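Local coordinates for Tb427.07.360- putative uncharacterized metacyclic invariant surface protein from Trypanosoma brucei (Trypanosoma brucei, PDB 5VTL) that is of unknown function but folds into an extended helical bundle and, as a metacyclic invariant surface protein, probably sits on the parasite surface, at residues A[1-12]-A[147-156]; A[34-45]-A[184-195]. All coordinates share one frame; numbering follows the deposited sequence.

In the fold
Contacts 1 and 2 join helix 4-58 to two different partners in one elongated helical bundle. The centres of contact 1 (1-12 with 147-156) and contact 2 (34-45 with 184-195) lie 44 Å apart on opposite sides of the chain's centre, about 27 Å and 17 Å from it, and their nearest atoms are about 23 Å apart. In contact 1 the start of helix 4-58 runs antiparallel to helix 141-154; in contact 2 the same helix runs nearly parallel to helix 157-209, which follows helix 141-154 in the chain. Aromatic rings dominate the first contact, alanines and a salt-bridge network the second.

Contact 1. Residues A[1-12]-A[147-156]; sequences QNTVSHVSAACL and AVEFGCEFFT
Gln1 reaches Thr156, and His6 meets Phe155, where two antiparallel helices of an elongated helical bundle pack at one end of the molecule. Helix 4-12 and helix 147-154 approach to 8.7 Å between axes, with 158° between their directions.

The Gln1 side chain can be followed outward. Its CB lies near Phe155 CD2 and CE2; beyond CG the chain stays extended and carries CD to the Thr156 side chain, which it crosses at about a right angle. There the amide is used twice: Gln1 OE1 accepts from Thr156 N at 3.0 Å, the donor tilted from the carbonyl plane, and Gln1 NE2 donates to Thr156 OG1 at 3.3 Å. Thr156 OG1 is also hydrogen-bonded to Asp158, so the amide is tied to the start of helix 157-209.

His6 turns its edge to the face of Phe155, a T-shaped pair with centroids 4.6 Å apart and planes at 65°. With CG anti to the carbonyl carbon (chi1 -66°), the imidazole of His6 is sent toward Phe155, and the ring's rotation about CB-CG puts ND1 over the centre of the phenyl ring. Ser5 makes a CH-pi contact, its CB 3.6 Å from the Phe154 ring centroid; the aliphatic CG of Glu153 lies over the opposite face of that ring.

Further along, Ala9 CB packs against Phe150 CB. Leu12 divides its branches, CD1 going to Phe150 CE2 and CD2 to Ala147 CB, 3.7 Å away. Between the backbones one water donates to both Ala9 O, at 2.6 Å, and Ala147 O, at 2.8 Å.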
loop_
_atom_site.group_PDB
_atom_site.type_symbol
_atom_site.label_atom_id
_atom_site.label_comp_id
_atom_site.label_asym_id
_atom_site.label_seq_id
_atom_site.Cartn_x
_atom_site.Cartn_y
_atom_site.Cartn_z
ATOM N N GLN A 1 -1.370 9.888 34.878
ATOM C CA GLN A 1 -1.238 8.833 33.855
ATOM C C GLN A 1 0.063 9.027 33.100
ATOM O O GLN A 1 0.075 9.279 31.900
ATOM C CB GLN A 1 -2.441 8.809 32.898
ATOM C CG GLN A 1 -3.748 8.480 33.639
ATOM C CD GLN A 1 -4.960 8.252 32.741
ATOM O OE1 GLN A 1 -5.036 7.260 32.010
ATOM N NE2 GLN A 1 -5.941 9.147 32.837
ATOM N N ASN A 2 1.163 8.911 33.832
ATOM C CA ASN A 2 2.489 9.141 33.257
ATOM C C ASN A 2 3.523 8.077 33.659
ATOM O O ASN A 2 4.714 8.352 33.799
ATOM C CB ASN A 2 2.982 10.536 33.620
ATOM C CG ASN A 2 3.015 10.783 35.101
ATOM O OD1 ASN A 2 2.779 9.875 35.917
ATOM N ND2 ASN A 2 3.280 12.032 35.471
ATOM N N THR A 3 3.051 6.853 33.813
ATOM C CA THR A 3 3.943 5.734 34.026
ATOM C C THR A 3 4.704 5.427 32.737
ATOM O O THR A 3 4.305 5.848 31.649
ATOM C CB THR A 3 3.168 4.479 34.430
ATOM O OG1 THR A 3 2.435 3.994 33.308
ATOM C CG2 THR A 3 2.215 4.766 35.588
ATOM N N VAL A 4 5.786 4.668 32.866
ATOM C CA VAL A 4 6.530 4.178 31.712
ATOM C C VAL A 4 5.612 3.598 30.630
ATOM O O VAL A 4 5.748 3.940 29.466
ATOM C CB VAL A 4 7.572 3.138 32.183
ATOM C CG1 VAL A 4 8.164 2.384 31.025
ATOM C CG2 VAL A 4 8.654 3.867 32.984
ATOM N N SER A 5 4.639 2.770 31.023
ATOM C CA SER A 5 3.737 2.169 30.043
ATOM C C SER A 5 2.862 3.216 29.336
ATOM O O SER A 5 2.627 3.091 28.124
ATOM C CB SER A 5 2.869 1.099 30.689
ATOM O OG SER A 5 3.669 -0.004 31.072
ATOM N N HIS A 6 2.380 4.225 30.065
ATOM C CA HIS A 6 1.556 5.274 29.447
ATOM C C HIS A 6 2.408 5.994 28.411
ATOM O O HIS A 6 1.990 6.224 27.282
ATOM C CB HIS A 6 1.070 6.319 30.445
ATOM C CG HIS A 6 0.111 5.818 31.485
ATOM N ND1 HIS A 6 -1.216 5.557 31.225
ATOM C CD2 HIS A 6 0.275 5.618 32.813
ATOM C CE1 HIS A 6 -1.816 5.190 32.342
ATOM N NE2 HIS A 6 -0.931 5.212 33.319
ATOM N N VAL A 7 3.618 6.355 28.799
ATOM C CA VAL A 7 4.475 7.126 27.891
ATOM C C VAL A 7 4.906 6.275 26.700
ATOM O O VAL A 7 4.969 6.757 25.564
ATOM C CB VAL A 7 5.690 7.696 28.654
ATOM C CG1 VAL A 7 6.662 8.383 27.705
ATOM C CG2 VAL A 7 5.210 8.667 29.689
ATOM N N SER A 8 5.186 4.990 26.921
ATOM C CA SER A 8 5.539 4.120 25.807
ATOM C C SER A 8 4.426 4.053 24.747
ATOM O O SER A 8 4.688 4.114 23.534
ATOM C CB SER A 8 5.867 2.709 26.306
ATOM O OG SER A 8 7.100 2.717 26.977
ATOM N N ALA A 9 3.201 3.893 25.221
ATOM C CA ALA A 9 2.031 3.867 24.357
ATOM C C ALA A 9 1.891 5.178 23.567
ATOM O O ALA A 9 1.662 5.173 22.354
ATOM C CB ALA A 9 0.800 3.648 25.191
ATOM N N ALA A 10 2.029 6.302 24.255
ATOM C CA ALA A 10 1.899 7.604 23.609
ATOM C C ALA A 10 2.992 7.821 22.579
ATOM O O ALA A 10 2.750 8.396 21.526
ATOM C CB ALA A 10 1.938 8.715 24.638
ATOM N N CYS A 11 4.208 7.391 22.899
ATOM C CA CYS A 11 5.314 7.583 21.981
ATOM C C CYS A 11 5.134 6.753 20.699
ATOM O O CYS A 11 5.308 7.244 19.586
ATOM C CB CYS A 11 6.646 7.264 22.661
ATOM S SG CYS A 11 8.019 7.573 21.532
ATOM N N LEU A 12 4.757 5.490 20.848
ATOM C CA LEU A 12 4.459 4.657 19.686
ATOM C C LEU A 12 3.415 5.306 18.784
ATOM O O LEU A 12 3.558 5.314 17.554
ATOM C CB LEU A 12 3.992 3.276 20.141
ATOM C CG LEU A 12 3.924 2.174 19.081
ATOM C CD1 LEU A 12 4.105 0.803 19.752
ATOM C CD2 LEU A 12 2.591 2.199 18.333
ATOM N N ALA A 147 -1.271 0.778 18.179
ATOM C CA ALA A 147 -1.215 2.062 18.872
ATOM C C ALA A 147 -2.495 2.328 19.669
ATOM O O ALA A 147 -2.461 2.705 20.850
ATOM C CB ALA A 147 -0.952 3.164 17.874
ATOM N N VAL A 148 -3.635 2.108 19.023
ATOM C CA VAL A 148 -4.911 2.302 19.689
ATOM C C VAL A 148 -5.024 1.279 20.815
ATOM O O VAL A 148 -5.439 1.598 21.933
ATOM C CB VAL A 148 -6.060 2.163 18.674
ATOM C CG1 VAL A 148 -7.405 2.079 19.386
ATOM C CG2 VAL A 148 -6.019 3.341 17.668
ATOM N N GLU A 149 -4.638 0.041 20.525
ATOM C CA GLU A 149 -4.722 -1.016 21.539
ATOM C C GLU A 149 -3.919 -0.671 22.783
ATOM O O GLU A 149 -4.388 -0.884 23.900
ATOM C CB GLU A 149 -4.284 -2.363 20.973
ATOM C CG GLU A 149 -5.320 -2.970 20.067
ATOM C CD GLU A 149 -4.839 -4.210 19.365
ATOM O OE1 GLU A 149 -3.657 -4.599 19.538
ATOM O OE2 GLU A 149 -5.654 -4.786 18.632
ATOM N N PHE A 150 -2.719 -0.128 22.601
ATOM C CA PHE A 150 -1.861 0.158 23.748
ATOM C C PHE A 150 -2.446 1.305 24.529
ATOM O O PHE A 150 -2.422 1.313 25.765
ATOM C CB PHE A 150 -0.433 0.505 23.300
ATOM C CG PHE A 150 0.426 -0.681 22.956
ATOM C CD1 PHE A 150 0.528 -1.786 23.803
ATOM C CD2 PHE A 150 1.151 -0.686 21.786
ATOM C CE1 PHE A 150 1.346 -2.848 23.484
ATOM C CE2 PHE A 150 1.978 -1.757 21.464
ATOM C CZ PHE A 150 2.076 -2.832 22.305
ATOM N N GLY A 151 -2.980 2.304 23.813
ATOM C CA GLY A 151 -3.600 3.418 24.488
ATOM C C GLY A 151 -4.751 2.933 25.357
ATOM O O GLY A 151 -4.925 3.355 26.489
ATOM N N CYS A 152 -5.546 2.026 24.815
ATOM C CA CYS A 152 -6.691 1.511 25.536
ATOM C C CYS A 152 -6.260 0.601 26.708
ATOM O O CYS A 152 -6.931 0.556 27.741
ATOM C CB CYS A 152 -7.630 0.790 24.567
ATOM S SG CYS A 152 -8.626 1.948 23.620
ATOM N N GLU A 153 -5.142 -0.101 26.557
ATOM C CA GLU A 153 -4.661 -0.980 27.624
ATOM C C GLU A 153 -4.225 -0.176 28.864
ATOM O O GLU A 153 -4.460 -0.592 30.020
ATOM C CB GLU A 153 -3.510 -1.863 27.116
ATOM C CG GLU A 153 -2.934 -2.807 28.171
ATOM C CD GLU A 153 -1.849 -3.717 27.635
ATOM O OE1 GLU A 153 -1.487 -3.612 26.444
ATOM O OE2 GLU A 153 -1.341 -4.523 28.424
ATOM N N PHE A 154 -3.593 0.974 28.634
ATOM C CA PHE A 154 -2.952 1.693 29.734
ATOM C C PHE A 154 -3.665 2.939 30.250
ATOM O O PHE A 154 -3.588 3.227 31.445
ATOM C CB PHE A 154 -1.483 1.972 29.391
ATOM C CG PHE A 154 -0.675 0.718 29.266
ATOM C CD1 PHE A 154 -0.432 -0.068 30.381
ATOM C CD2 PHE A 154 -0.199 0.296 28.041
ATOM C CE1 PHE A 154 0.283 -1.232 30.269
ATOM C CE2 PHE A 154 0.517 -0.882 27.927
ATOM C CZ PHE A 154 0.754 -1.644 29.048
ATOM N N PHE A 155 -4.358 3.671 29.382
ATOM C CA PHE A 155 -5.039 4.872 29.790
ATOM C C PHE A 155 -6.436 4.484 30.237
ATOM O O PHE A 155 -6.891 3.356 29.985
ATOM C CB PHE A 155 -5.053 5.910 28.667
ATOM C CG PHE A 155 -3.680 6.540 28.422
ATOM C CD1 PHE A 155 -2.744 5.904 27.625
ATOM C CD2 PHE A 155 -3.325 7.720 29.042
ATOM C CE1 PHE A 155 -1.490 6.453 27.435
ATOM C CE2 PHE A 155 -2.090 8.284 28.848
ATOM C CZ PHE A 155 -1.176 7.660 28.041
ATOM N N THR A 156 -7.089 5.418 30.912
ATOM C CA THR A 156 -8.453 5.232 31.390
ATOM C C THR A 156 -9.450 5.072 30.236
ATOM O O THR A 156 -9.188 5.469 29.097
ATOM C CB THR A 156 -8.852 6.373 32.370
ATOM O OG1 THR A 156 -8.624 7.648 31.762
ATOM C CG2 THR A 156 -8.032 6.288 33.645
HETATM O O HOH W 1 0.291 3.124 21.460
#

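Contact 2. Residues A[34-45]-A[184-195]; sequences NVSDASKAREGC and ASEARVAARAAE
Asp37 holds CG anti to its backbone nitrogen (chi1 -163°), while Arg192 bends at chi2 (-72°); together these torsions bring carboxylate and guanidinium together across two nearly parallel helices of the bundle, whose axes come within 8.3 Å. Arg192 grips Asp37 side-on: NH2 donates to OD1 at 2.7 Å and NE to OD2 at 2.8 Å, both bonds almost straight. The oxygens lie in the guanidinium plane, yet the arginine meets them from above the carboxylate plane. Arg188 NE adds a weak hydrogen bond to Asp37 OD2, also at 2.8 Å. From the other end of the Arg192 guanidinium, NH1 donates to the syn lone pair of Glu195 OE1 within the same helix, a contact modelled rather short.

Beside this polar row the backbones pack closely on small residues. Ala191 CB touches Ala41 CB at 3.8 Å and Ala38 CB at 4.0 Å, and Cys45 SG rests near Glu195 CA. Asn34 OD1 lies 3.1 Å from Arg188 CD. On another flank of helix 34-45, Arg42 and Ser39 reach Glu80 of helix 63-102.

Two carboxylates bracketing Arg192 probably hold its guanidinium in one rotation, while two arginines sharing Asp37 probably stabilise the carboxylate as an anion.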
loop_
_atom_site.group_PDB
_atom_site.type_symbol
_atom_site.label_atom_id
_atom_site.label_comp_id
_atom_site.label_asym_id
_atom_site.label_seq_id
_atom_site.Cartn_x
_atom_site.Cartn_y
_atom_site.Cartn_z
ATOM N N ASN A 34 3.832 -0.720 -10.155
ATOM C CA ASN A 34 2.967 -1.834 -10.574
ATOM C C ASN A 34 2.254 -1.536 -11.885
ATOM O O ASN A 34 2.098 -2.424 -12.725
ATOM C CB ASN A 34 1.971 -2.194 -9.478
ATOM C CG ASN A 34 2.589 -3.052 -8.382
ATOM O OD1 ASN A 34 3.521 -3.820 -8.628
ATOM N ND2 ASN A 34 2.032 -2.967 -7.186
ATOM N N VAL A 35 1.846 -0.283 -12.067
ATOM C CA VAL A 35 1.209 0.149 -13.315
ATOM C C VAL A 35 2.196 0.101 -14.451
ATOM O O VAL A 35 1.890 -0.385 -15.540
ATOM C CB VAL A 35 0.637 1.570 -13.198
ATOM C CG1 VAL A 35 0.250 2.154 -14.583
ATOM C CG2 VAL A 35 -0.564 1.543 -12.285
ATOM N N SER A 36 3.403 0.581 -14.192
ATOM C CA SER A 36 4.420 0.614 -15.226
ATOM C C SER A 36 4.677 -0.804 -15.708
ATOM O O SER A 36 4.802 -1.072 -16.916
ATOM C CB SER A 36 5.708 1.207 -14.662
ATOM O OG SER A 36 5.580 2.596 -14.454
ATOM N N ASP A 37 4.728 -1.727 -14.756
ATOM C CA ASP A 37 5.007 -3.113 -15.102
ATOM C C ASP A 37 3.810 -3.782 -15.819
ATOM O O ASP A 37 3.993 -4.620 -16.723
ATOM C CB ASP A 37 5.404 -3.906 -13.873
ATOM C CG ASP A 37 6.088 -5.208 -14.237
ATOM O OD1 ASP A 37 7.222 -5.157 -14.765
ATOM O OD2 ASP A 37 5.489 -6.281 -14.021
ATOM N N ALA A 38 2.596 -3.413 -15.415
ATOM C CA ALA A 38 1.401 -3.922 -16.067
ATOM C C ALA A 38 1.342 -3.471 -17.532
ATOM O O ALA A 38 0.986 -4.259 -18.406
ATOM C CB ALA A 38 0.125 -3.495 -15.316
ATOM N N SER A 39 1.710 -2.217 -17.796
ATOM C CA SER A 39 1.746 -1.710 -19.161
ATOM C C SER A 39 2.809 -2.447 -19.969
ATOM O O SER A 39 2.600 -2.761 -21.157
ATOM C CB SER A 39 1.991 -0.193 -19.170
ATOM O OG SER A 39 0.942 0.492 -18.523
ATOM N N LYS A 40 3.941 -2.743 -19.337
ATOM C CA LYS A 40 5.014 -3.434 -20.022
ATOM C C LYS A 40 4.516 -4.850 -20.407
ATOM O O LYS A 40 4.832 -5.371 -21.485
ATOM C CB LYS A 40 6.250 -3.523 -19.138
ATOM C CG LYS A 40 7.438 -4.207 -19.810
ATOM C CD LYS A 40 8.695 -4.245 -18.920
ATOM C CE LYS A 40 9.304 -2.874 -18.655
ATOM N NZ LYS A 40 9.861 -2.219 -19.877
ATOM N N ALA A 41 3.728 -5.456 -19.525
ATOM C CA ALA A 41 3.180 -6.788 -19.794
ATOM C C ALA A 41 2.209 -6.760 -20.968
ATOM O O ALA A 41 2.200 -7.644 -21.812
ATOM C CB ALA A 41 2.511 -7.356 -18.539
ATOM N N ARG A 42 1.388 -5.733 -21.026
ATOM C CA ARG A 42 0.448 -5.604 -22.115
ATOM C C ARG A 42 1.207 -5.392 -23.428
ATOM O O ARG A 42 0.858 -5.954 -24.473
ATOM C CB ARG A 42 -0.522 -4.460 -21.818
ATOM C CG ARG A 42 -1.538 -4.145 -22.931
ATOM C CD ARG A 42 -1.060 -3.066 -23.891
ATOM N NE ARG A 42 -0.841 -1.817 -23.186
ATOM C CZ ARG A 42 -0.110 -0.804 -23.631
ATOM N NH1 ARG A 42 0.505 -0.865 -24.807
ATOM N NH2 ARG A 42 0.035 0.268 -22.870
ATOM N N GLU A 43 2.250 -4.581 -23.386
ATOM C CA GLU A 43 3.086 -4.396 -24.581
ATOM C C GLU A 43 3.645 -5.747 -25.070
ATOM O O GLU A 43 3.662 -6.031 -26.261
ATOM C CB GLU A 43 4.229 -3.428 -24.275
ATOM C CG GLU A 43 3.792 -1.976 -24.262
ATOM C CD GLU A 43 4.814 -1.063 -23.575
ATOM O OE1 GLU A 43 5.890 -1.565 -23.192
ATOM O OE2 GLU A 43 4.518 0.129 -23.387
ATOM N N GLY A 44 4.062 -6.590 -24.136
ATOM C CA GLY A 44 4.564 -7.912 -24.460
ATOM C C GLY A 44 3.494 -8.785 -25.097
ATOM O O GLY A 44 3.789 -9.624 -25.948
ATOM N N CYS A 45 2.245 -8.608 -24.672
ATOM C CA CYS A 45 1.137 -9.327 -25.302
ATOM C C CYS A 45 0.919 -8.843 -26.713
ATOM O O CYS A 45 0.620 -9.621 -27.588
ATOM C CB CYS A 45 -0.166 -9.153 -24.522
ATOM S SG CYS A 45 -0.160 -10.016 -22.960
ATOM N N ALA A 184 -3.579 -2.878 -7.059
ATOM C CA ALA A 184 -2.586 -2.531 -8.069
ATOM C C ALA A 184 -1.593 -3.676 -8.283
ATOM O O ALA A 184 -1.247 -4.006 -9.420
ATOM C CB ALA A 184 -1.843 -1.260 -7.661
ATOM N N SER A 185 -1.142 -4.277 -7.190
ATOM C CA SER A 185 -0.200 -5.382 -7.243
ATOM C C SER A 185 -0.847 -6.597 -7.903
ATOM O O SER A 185 -0.241 -7.289 -8.735
ATOM C CB SER A 185 0.236 -5.754 -5.829
ATOM O OG SER A 185 1.061 -6.899 -5.866
ATOM N N GLU A 186 -2.096 -6.863 -7.540
ATOM C CA GLU A 186 -2.779 -8.039 -8.091
ATOM C C GLU A 186 -2.999 -7.886 -9.604
ATOM O O GLU A 186 -2.853 -8.856 -10.358
ATOM C CB GLU A 186 -4.085 -8.301 -7.348
ATOM C CG GLU A 186 -3.861 -8.880 -5.951
ATOM C CD GLU A 186 -5.083 -8.829 -5.055
ATOM O OE1 GLU A 186 -6.099 -8.206 -5.446
ATOM O OE2 GLU A 186 -5.010 -9.400 -3.937
ATOM N N ALA A 187 -3.329 -6.667 -10.035
ATOM C CA ALA A 187 -3.505 -6.347 -11.447
ATOM C C ALA A 187 -2.214 -6.551 -12.226
ATOM O O ALA A 187 -2.207 -7.086 -13.332
ATOM C CB ALA A 187 -3.993 -4.915 -11.610
ATOM N N ARG A 188 -1.104 -6.136 -11.647
ATOM C CA ARG A 188 0.178 -6.367 -12.275
ATOM C C ARG A 188 0.490 -7.866 -12.418
ATOM O O ARG A 188 0.968 -8.316 -13.447
ATOM C CB ARG A 188 1.278 -5.690 -11.464
ATOM C CG ARG A 188 2.700 -5.974 -12.007
ATOM C CD ARG A 188 3.732 -5.987 -10.896
ATOM N NE ARG A 188 4.954 -6.675 -11.313
ATOM C CZ ARG A 188 5.349 -7.878 -10.893
ATOM N NH1 ARG A 188 6.485 -8.381 -11.362
ATOM N NH2 ARG A 188 4.640 -8.577 -10.004
ATOM N N VAL A 189 0.229 -8.634 -11.380
ATOM C CA VAL A 189 0.428 -10.077 -11.450
ATOM C C VAL A 189 -0.446 -10.691 -12.555
ATOM O O VAL A 189 0.003 -11.545 -13.298
ATOM C CB VAL A 189 0.074 -10.733 -10.112
ATOM C CG1 VAL A 189 0.099 -12.259 -10.223
ATOM C CG2 VAL A 189 1.033 -10.264 -9.034
ATOM N N ALA A 190 -1.696 -10.246 -12.642
ATOM C CA ALA A 190 -2.628 -10.695 -13.676
ATOM C C ALA A 190 -2.147 -10.340 -15.074
ATOM O O ALA A 190 -2.236 -11.156 -15.980
ATOM C CB ALA A 190 -4.020 -10.085 -13.432
ATOM N N ALA A 191 -1.631 -9.125 -15.256
ATOM C CA ALA A 191 -1.106 -8.692 -16.548
ATOM C C ALA A 191 0.067 -9.574 -16.966
ATOM O O ALA A 191 0.169 -9.979 -18.128
ATOM C CB ALA A 191 -0.678 -7.226 -16.495
ATOM N N ARG A 192 0.951 -9.863 -16.021
ATOM C CA ARG A 192 2.136 -10.662 -16.324
ATOM C C ARG A 192 1.715 -12.111 -16.592
ATOM O O ARG A 192 2.327 -12.800 -17.407
ATOM C CB ARG A 192 3.153 -10.567 -15.183
ATOM C CG ARG A 192 3.891 -9.236 -15.099
ATOM C CD ARG A 192 4.880 -9.135 -16.237
ATOM N NE ARG A 192 5.722 -7.941 -16.217
ATOM C CZ ARG A 192 6.478 -7.559 -17.244
ATOM N NH1 ARG A 192 6.498 -8.273 -18.379
ATOM N NH2 ARG A 192 7.222 -6.471 -17.145
ATOM N N ALA A 193 0.657 -12.584 -15.935
ATOM C CA ALA A 193 0.173 -13.944 -16.196
ATOM C C ALA A 193 -0.403 -14.055 -17.602
ATOM O O ALA A 193 -0.189 -15.069 -18.294
ATOM C CB ALA A 193 -0.861 -14.384 -15.164
ATOM N N ALA A 194 -1.105 -13.015 -18.042
ATOM C CA ALA A 194 -1.561 -12.954 -19.429
ATOM C C ALA A 194 -0.398 -12.940 -20.412
ATOM O O ALA A 194 -0.440 -13.594 -21.438
ATOM C CB ALA A 194 -2.443 -11.725 -19.652
ATOM N N GLU A 195 0.631 -12.152 -20.122
ATOM C CA GLU A 195 1.767 -12.087 -21.024
ATOM C C GLU A 195 2.482 -13.442 -21.119
ATOM O O GLU A 195 2.977 -13.818 -22.182
ATOM C CB GLU A 195 2.736 -11.002 -20.579
ATOM C CG GLU A 195 4.001 -10.972 -21.436
ATOM C CD GLU A 195 5.098 -10.118 -20.836
ATOM O OE1 GLU A 195 5.171 -10.054 -19.584
ATOM O OE2 GLU A 195 5.894 -9.537 -21.616
#